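PDB 5HGC: serpin from Taeniopygia guttata, which binds a cortisol-type steroid and, as a member of the serpin family, probably inhibits serine endopeptidases. Local coordinates for residues P39-T44 / S171-K176; G152-L157 / V318-L323; M205-G210 / N270-K275. All coordinates share one frame; numbering follows the deposited sequence.

Contact 1: residues P39-T44 / S171-K176; sequences PVSIST and SFVYFK. Unlike the reference sequence in segment 39-44: Thr44 (reference Ala).
Ser41, on the first turns of helix 39-52, meets Ser171 of strand 167-176 tip to tip through the two hydroxyls. The polar part of the contact is slight. Ser41 OG and Ser171 OG lie 3.1 Å apart, joined at most by a weak hydrogen bond, since the proton concerned has another acceptor within reach. The stronger partner of Ser171 OG is His319 ND1 on strand 316-325. Ser41 OG stands anti to its backbone N (chi1 159°), which directs the hydroxyl at the strand and brings it just as near the methylene as the hydroxyl, with Ser41 OG 3.2 Å from Ser171 CB.

The apolar part is looser. Two residues further along the strand, Val173 CG1 comes within 4.2 Å of Ser41 CB and lines the same side of the helix. Ile42 adds little to the contact itself; its branch packs on Phe18 and Phe22 of helix 12-29.

Within the helix, Val40 O is gripped twice by Thr44. Thr44 OG1 donates to it at 2.6 Å and the Thr44 amide at 2.9 Å, the two reaching the carbonyl from opposite faces of its plane. This spends the threonine hydroxyl on its own helix, while Thr44 as a whole packs on Phe81 and Ile85 of helix 74-89.

Helix and strand run nearly antiparallel, at 154° between their N-to-C directions, with axes 8.3 Å apart. All the touching residues are buried, yet only 140 Å² is covered in total, so small side chains let the backbones approach without interlocking. Ser41 of the helix and Ser171 of the strand meet beside His319, at the start of a helix set behind the central strands of sheet A, as in the serpin shutter region.

Contact 2: residues G152-L157 / V318-L323; sequences GKITNL and VHKASL
Leu157 holds CG anti to its backbone N (chi1 -172°), and the same placement of CG in Lys320 (chi1 -166°) sends the lysine chain out across the 152-157 segment, where Leu157 and Ile154 lie against it. The lysine runs extended until a bend at chi4 (-91°) turns NZ beside the loop backbone. The setting is the serpin connection that follows helix 135-149 and crosses a face of sheet A; here it runs roughly against the direction of strand 316-325.

Leu157 does its work with one branch. Its CD1 packs against Val318 CG1 at 3.5 Å and reaches Lys320 CB at 3.8 Å, the leucine sliding past both side chains in the opposing sense. Ile154 uses both of its branches: CG2 lies 3.6 Å from Lys320 CD, while the CG1-CD1 arm lies against Ser322 CB. The loop therefore follows the lysine chain, with Leu157 against its root at CB and Ile154 against CD nearer its end. Behind the loop, Ile146 of helix 135-149 packs on both Ile154 and Leu157, so these two side chains pack between that helix and the sheet. Tyr174 on the neighbouring strand 167-176 touches both Lys153 and Ser322.

No direct hydrogen bond joins the two segments; waters do so instead, linking the ammonium to the Thr155 amide, Lys153 O and Ser322 OG. One water accepts from the Thr155 amide at 3.3 Å and, weakly, from Lys320 NZ at 2.9 Å. The second water donates to Lys153 O at 2.9 Å, accepts weakly from Lys320 NZ, and completes its set of three with Ser322 OG at 3.2 Å.

Contact 3: residues M205-G210 / N270-K275; sequences MMYQMG and NLYFPK
Tyr207 reaches across to the opposing strand, where its ring meets Tyr272 and its tip Asn270. The torsion chi1 of 171° puts CG anti to the backbone N. CB sits 3.9 Å from Tyr272 CE1, and CG is similarly near that atom. CD1 then lies over one face of the Tyr272 ring, offset toward its rim, with Tyr272 CZ at 3.3 Å. CE1 follows at the Tyr272 hydroxyl end. The two ring planes are inclined at 46°, an oblique pairing rather than a stack. OH ends the path by donating to Asn270 OD1 at 2.6 Å. That oxygen lies in the plane of the Tyr207 ring, at its edge, though the hydroxyl is tilted 31° from the amide's carbonyl plane. The same OD1 also approaches Met209 CG at 3.4 Å.

Beneath this layer the backbones pair antiparallel. Met206 with Phe273 and Gln208 with Leu271 are hydrogen-bonded pairs, two bonds each, and two CA-H...O contacts interleave with them, Tyr272 CA to Met206 O and Tyr207 CA to Leu271 O. Met206 CE meets the edge of the Phe273 ring, 3.8 Å from CD2. Phe273 itself packs against the rings of Phe351 and Phe355.

Strands 189-194 and 348-350 extend the sheet beyond the two pairing strands, in the order of serpin sheet C. Arg191 on the former makes a cation-pi contact with Tyr272, probably polarising its ring. Met206 and Phe273 lie on a buried face; the opposite one mixes buried Met205 and Pro274 with the partly exposed Tyr207, Tyr272 and Asn270. There the phenol-to-amide bond, with the Tyr272 ring alongside, probably limits how far Tyr207 can turn.

How the contacts relate
Contacts 1 and 2 lie side by side, their centres about 10 Å apart, on the neighbouring parallel strands 167-176 and 316-325; helix 39-52 packs behind them and the 152-157 connection runs in front. They share His319 and also meet through a probable backbone hydrogen bond from Phe175 N to Ser322 O. Contact 3 is about 27 Å from either, centre to centre, near the far end of the molecule. Strand 265-283 spans the gap, pairing with 200-209 at one end and with 316-325 further on. Along the chain contacts 1 and 2 alternate, while contact 3 is nested inside the loop closed by contact 2. Direct pairing of 167-176 with 316-325 is consistent with no reactive loop being inserted between them.

Contact 1: residues P39-T44 / S171-K176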
# COMPACT_ATOMS: atom_id res chain seq x y z
N PRO A 39 -1.71 1.75 0.29
CA PRO A 39 -2.87 2.67 0.27
C PRO A 39 -4.14 1.97 -0.26
O PRO A 39 -5.20 2.03 0.36
CB PRO A 39 -2.45 3.76 -0.72
CG PRO A 39 -0.99 3.63 -0.90
CD PRO A 39 -0.56 2.25 -0.49
N VAL A 40 -4.03 1.30 -1.40
CA VAL A 40 -5.20 0.78 -2.04
C VAL A 40 -5.91 -0.22 -1.14
O VAL A 40 -7.14 -0.21 -1.10
CB VAL A 40 -4.90 0.16 -3.42
CG1 VAL A 40 -3.93 -1.06 -3.36
CG2 VAL A 40 -6.22 -0.03 -4.18
N SER A 41 -5.13 -1.03 -0.41
CA SER A 41 -5.62 -1.98 0.53
C SER A 41 -6.34 -1.29 1.71
O SER A 41 -7.44 -1.70 2.07
CB SER A 41 -4.49 -2.88 0.98
OG SER A 41 -4.82 -3.47 2.22
N ILE A 42 -5.77 -0.21 2.27
CA ILE A 42 -6.46 0.52 3.35
C ILE A 42 -7.71 1.12 2.80
O ILE A 42 -8.78 0.96 3.38
CB ILE A 42 -5.59 1.57 4.06
CG1 ILE A 42 -4.43 0.86 4.74
CG2 ILE A 42 -6.42 2.44 5.02
CD1 ILE A 42 -3.34 1.83 5.16
N SER A 43 -7.62 1.77 1.65
CA SER A 43 -8.79 2.47 1.16
C SER A 43 -9.90 1.47 0.97
O SER A 43 -11.04 1.76 1.28
CB SER A 43 -8.55 3.15 -0.16
OG SER A 43 -7.86 4.32 0.04
N THR A 44 -9.55 0.30 0.45
CA THR A 44 -10.52 -0.72 0.11
C THR A 44 -11.16 -1.31 1.38
O THR A 44 -12.37 -1.47 1.38
CB THR A 44 -9.86 -1.78 -0.77
OG1 THR A 44 -9.38 -1.15 -1.96
CG2 THR A 44 -10.83 -2.81 -1.16
N SER A 171 -6.52 -5.84 6.99
CA SER A 171 -6.10 -5.88 5.57
C SER A 171 -4.64 -6.23 5.45
O SER A 171 -3.78 -5.74 6.20
CB SER A 171 -6.45 -4.64 4.75
OG SER A 171 -5.65 -3.58 5.22
N PHE A 172 -4.37 -7.12 4.50
CA PHE A 172 -3.04 -7.55 4.31
C PHE A 172 -2.79 -7.84 2.84
O PHE A 172 -3.72 -8.12 2.10
CB PHE A 172 -2.75 -8.76 5.19
CG PHE A 172 -3.77 -9.85 5.07
CD1 PHE A 172 -5.03 -9.74 5.71
CD2 PHE A 172 -3.48 -11.02 4.33
CE1 PHE A 172 -5.97 -10.78 5.58
CE2 PHE A 172 -4.43 -12.05 4.23
CZ PHE A 172 -5.66 -11.93 4.85
N VAL A 173 -1.53 -7.78 2.45
CA VAL A 173 -1.15 -7.88 1.02
C VAL A 173 0.34 -8.11 0.95
O VAL A 173 1.09 -7.43 1.64
CB VAL A 173 -1.58 -6.64 0.19
CG1 VAL A 173 -1.07 -5.36 0.84
CG2 VAL A 173 -1.15 -6.80 -1.25
N TYR A 174 0.71 -9.12 0.17
CA TYR A 174 2.10 -9.43 -0.16
C TYR A 174 2.27 -9.21 -1.69
O TYR A 174 1.36 -9.53 -2.48
CB TYR A 174 2.48 -10.88 0.20
CG TYR A 174 3.79 -11.34 -0.45
CD1 TYR A 174 5.05 -11.11 0.17
CD2 TYR A 174 3.79 -11.98 -1.73
CE1 TYR A 174 6.25 -11.56 -0.42
CE2 TYR A 174 5.00 -12.39 -2.34
CZ TYR A 174 6.20 -12.17 -1.68
OH TYR A 174 7.35 -12.58 -2.28
N PHE A 175 3.43 -8.68 -2.09
CA PHE A 175 3.73 -8.53 -3.50
C PHE A 175 5.21 -8.80 -3.74
O PHE A 175 6.08 -8.48 -2.91
CB PHE A 175 3.30 -7.13 -3.99
CG PHE A 175 3.52 -6.87 -5.47
CD1 PHE A 175 2.69 -7.46 -6.46
CD2 PHE A 175 4.57 -6.04 -5.90
CE1 PHE A 175 2.90 -7.22 -7.83
CE2 PHE A 175 4.78 -5.81 -7.27
CZ PHE A 175 3.95 -6.40 -8.25
N LYS A 176 5.49 -9.41 -4.88
CA LYS A 176 6.83 -9.46 -5.48
C LYS A 176 6.65 -9.28 -6.97
O LYS A 176 5.90 -10.03 -7.66
CB LYS A 176 7.54 -10.77 -5.17
CG LYS A 176 8.86 -10.98 -5.91
CD LYS A 176 9.75 -11.96 -5.15
CE LYS A 176 11.05 -12.17 -5.88
NZ LYS A 176 11.79 -13.40 -5.51

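Contact 2: residues G152-L157 / V318-L323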
# COMPACT_ATOMS: atom_id res chain seq x y z
N GLY A 152 2.30 -18.46 3.11
CA GLY A 152 3.42 -18.46 3.97
C GLY A 152 4.07 -17.12 4.07
O GLY A 152 4.76 -16.89 5.03
N LYS A 153 3.78 -16.21 3.15
CA LYS A 153 4.50 -14.90 3.06
C LYS A 153 4.29 -13.91 4.18
O LYS A 153 5.12 -13.04 4.38
CB LYS A 153 4.24 -14.22 1.72
CG LYS A 153 4.61 -15.08 0.51
CD LYS A 153 6.11 -15.39 0.41
CE LYS A 153 6.39 -16.20 -0.86
NZ LYS A 153 7.84 -16.42 -1.09
N ILE A 154 3.17 -14.01 4.88
CA ILE A 154 2.88 -13.13 6.00
C ILE A 154 2.36 -14.02 7.12
O ILE A 154 1.41 -14.79 6.91
CB ILE A 154 1.79 -12.09 5.71
CG1 ILE A 154 2.19 -11.16 4.58
CG2 ILE A 154 1.52 -11.24 6.95
CD1 ILE A 154 1.14 -10.09 4.24
N THR A 155 2.98 -13.90 8.30
CA THR A 155 2.56 -14.63 9.50
C THR A 155 2.38 -13.57 10.60
O THR A 155 2.73 -12.38 10.42
CB THR A 155 3.65 -15.65 9.91
OG1 THR A 155 4.86 -14.94 10.08
CG2 THR A 155 3.92 -16.73 8.82
N ASN A 156 1.86 -13.96 11.75
CA ASN A 156 1.85 -13.06 12.94
C ASN A 156 1.26 -11.68 12.74
O ASN A 156 1.85 -10.70 13.22
CB ASN A 156 3.24 -12.84 13.57
CG ASN A 156 3.91 -14.14 14.01
OD1 ASN A 156 3.24 -15.12 14.39
ND2 ASN A 156 5.24 -14.14 13.98
N LEU A 157 0.11 -11.62 12.07
CA LEU A 157 -0.69 -10.41 12.02
C LEU A 157 -0.98 -9.77 13.39
O LEU A 157 -0.76 -8.57 13.55
CB LEU A 157 -2.00 -10.62 11.26
CG LEU A 157 -2.84 -9.34 10.99
CD1 LEU A 157 -2.21 -8.39 9.98
CD2 LEU A 157 -4.29 -9.62 10.60
N VAL A 318 -5.86 -3.71 11.86
CA VAL A 318 -4.46 -4.03 11.55
C VAL A 318 -4.26 -4.10 10.05
O VAL A 318 -5.02 -4.78 9.37
CB VAL A 318 -4.01 -5.34 12.18
CG1 VAL A 318 -2.50 -5.52 11.99
CG2 VAL A 318 -4.29 -5.26 13.68
N HIS A 319 -3.26 -3.36 9.55
CA HIS A 319 -2.83 -3.43 8.16
C HIS A 319 -1.41 -3.96 8.04
O HIS A 319 -0.52 -3.45 8.71
CB HIS A 319 -2.90 -2.07 7.52
CG HIS A 319 -2.34 -2.05 6.13
ND1 HIS A 319 -2.99 -2.64 5.06
CD2 HIS A 319 -1.17 -1.56 5.65
CE1 HIS A 319 -2.25 -2.49 3.98
NE2 HIS A 319 -1.14 -1.84 4.31
N LYS A 320 -1.18 -5.00 7.24
CA LYS A 320 0.20 -5.46 7.04
C LYS A 320 0.50 -5.59 5.54
O LYS A 320 -0.23 -6.29 4.81
CB LYS A 320 0.50 -6.78 7.79
CG LYS A 320 1.98 -7.17 7.91
CD LYS A 320 2.15 -8.31 8.90
CE LYS A 320 3.60 -8.55 9.39
NZ LYS A 320 4.46 -9.52 8.62
N ALA A 321 1.53 -4.88 5.08
CA ALA A 321 1.96 -4.96 3.68
C ALA A 321 3.35 -5.55 3.63
O ALA A 321 4.19 -5.27 4.47
CB ALA A 321 1.93 -3.61 2.98
N SER A 322 3.62 -6.33 2.61
CA SER A 322 4.86 -7.02 2.54
C SER A 322 5.34 -7.12 1.09
O SER A 322 4.56 -7.37 0.14
CB SER A 322 4.64 -8.37 3.18
OG SER A 322 5.84 -9.01 3.31
N LEU A 323 6.63 -6.94 0.90
CA LEU A 323 7.19 -6.80 -0.45
C LEU A 323 8.54 -7.44 -0.51
O LEU A 323 9.38 -7.23 0.36
CB LEU A 323 7.32 -5.31 -0.79
CG LEU A 323 8.15 -4.91 -2.04
CD1 LEU A 323 7.39 -5.26 -3.34
CD2 LEU A 323 8.59 -3.44 -2.01
O HOH W 1 5.57 -10.66 5.99
O HOH W 2 5.69 -12.09 8.53

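Contact 3: residues M205-G210 / N270-K275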
# COMPACT_ATOMS: atom_id res chain seq x y z
N MET A 205 23.51 -5.02 -3.09
CA MET A 205 23.21 -3.96 -4.04
C MET A 205 23.20 -4.53 -5.46
O MET A 205 24.20 -5.06 -5.93
CB MET A 205 24.25 -2.86 -3.88
CG MET A 205 23.95 -1.62 -4.66
SD MET A 205 22.59 -0.69 -3.96
CE MET A 205 23.19 0.07 -2.44
N MET A 206 22.03 -4.49 -6.10
CA MET A 206 21.87 -5.03 -7.44
C MET A 206 22.36 -3.98 -8.40
O MET A 206 22.48 -2.81 -8.00
CB MET A 206 20.42 -5.32 -7.75
CG MET A 206 19.71 -6.10 -6.67
SD MET A 206 18.06 -6.54 -7.25
CE MET A 206 17.06 -5.05 -6.99
N TYR A 207 22.66 -4.40 -9.63
CA TYR A 207 23.29 -3.58 -10.65
C TYR A 207 22.73 -3.91 -11.99
O TYR A 207 22.55 -5.10 -12.36
CB TYR A 207 24.83 -3.78 -10.71
CG TYR A 207 25.43 -3.07 -11.91
CD1 TYR A 207 25.60 -1.68 -11.90
CD2 TYR A 207 25.77 -3.78 -13.10
CE1 TYR A 207 26.12 -1.00 -12.98
CE2 TYR A 207 26.28 -3.11 -14.22
CZ TYR A 207 26.46 -1.70 -14.16
OH TYR A 207 26.90 -0.97 -15.26
N GLN A 208 22.52 -2.86 -12.75
CA GLN A 208 22.09 -2.99 -14.12
C GLN A 208 22.52 -1.74 -14.90
O GLN A 208 22.53 -0.61 -14.37
CB GLN A 208 20.59 -3.12 -14.07
CG GLN A 208 19.95 -3.66 -15.31
CD GLN A 208 18.47 -3.41 -15.33
OE1 GLN A 208 17.92 -3.27 -16.42
NE2 GLN A 208 17.79 -3.33 -14.14
N MET A 209 22.87 -1.92 -16.16
CA MET A 209 23.18 -0.78 -17.04
C MET A 209 22.17 -0.71 -18.18
O MET A 209 21.92 -1.71 -18.82
CB MET A 209 24.59 -0.95 -17.57
CG MET A 209 25.12 0.25 -18.35
SD MET A 209 26.80 0.07 -19.02
CE MET A 209 26.62 -1.35 -20.14
N GLY A 210 21.56 0.44 -18.45
CA GLY A 210 20.58 0.50 -19.52
C GLY A 210 19.77 1.75 -19.46
O GLY A 210 20.07 2.59 -18.65
N ASN A 270 24.08 3.73 -15.18
CA ASN A 270 24.43 2.67 -14.28
C ASN A 270 23.53 2.81 -13.08
O ASN A 270 23.47 3.91 -12.47
CB ASN A 270 25.87 2.84 -13.86
CG ASN A 270 26.78 2.64 -15.04
OD1 ASN A 270 26.74 1.58 -15.67
ND2 ASN A 270 27.51 3.67 -15.42
N LEU A 271 22.81 1.72 -12.80
CA LEU A 271 21.78 1.72 -11.75
C LEU A 271 22.16 0.70 -10.71
O LEU A 271 22.43 -0.48 -11.04
CB LEU A 271 20.36 1.47 -12.29
CG LEU A 271 19.23 1.63 -11.26
CD1 LEU A 271 19.11 3.02 -10.61
CD2 LEU A 271 17.91 1.22 -11.93
N TYR A 272 22.22 1.20 -9.47
CA TYR A 272 22.49 0.40 -8.33
C TYR A 272 21.29 0.52 -7.41
O TYR A 272 20.86 1.62 -7.02
CB TYR A 272 23.75 0.88 -7.62
CG TYR A 272 25.02 0.56 -8.35
CD1 TYR A 272 25.68 -0.66 -8.15
CD2 TYR A 272 25.58 1.48 -9.24
CE1 TYR A 272 26.85 -0.96 -8.83
CE2 TYR A 272 26.74 1.20 -9.92
CZ TYR A 272 27.37 -0.02 -9.71
OH TYR A 272 28.51 -0.31 -10.42
N PHE A 273 20.73 -0.64 -7.08
CA PHE A 273 19.49 -0.67 -6.30
C PHE A 273 19.49 -1.86 -5.37
O PHE A 273 19.82 -2.93 -5.80
CB PHE A 273 18.25 -0.68 -7.19
CG PHE A 273 17.00 -0.42 -6.43
CD1 PHE A 273 16.75 0.83 -5.91
CD2 PHE A 273 16.09 -1.45 -6.19
CE1 PHE A 273 15.60 1.10 -5.18
CE2 PHE A 273 14.93 -1.21 -5.44
CZ PHE A 273 14.68 0.07 -4.93
N PRO A 274 19.15 -1.67 -4.09
CA PRO A 274 19.30 -2.83 -3.18
C PRO A 274 18.30 -4.02 -3.43
O PRO A 274 17.15 -3.79 -3.78
CB PRO A 274 19.08 -2.22 -1.80
CG PRO A 274 18.26 -1.01 -2.03
CD PRO A 274 18.69 -0.47 -3.36
N LYS A 275 18.79 -5.26 -3.35
CA LYS A 275 17.97 -6.43 -3.14
C LYS A 275 17.58 -6.43 -1.67
O LYS A 275 18.43 -6.51 -0.82
CB LYS A 275 18.73 -7.71 -3.46
CG LYS A 275 17.99 -8.99 -3.08
CD LYS A 275 18.77 -10.27 -3.40
CE LYS A 275 18.44 -11.38 -2.41
NZ LYS A 275 19.07 -12.65 -2.85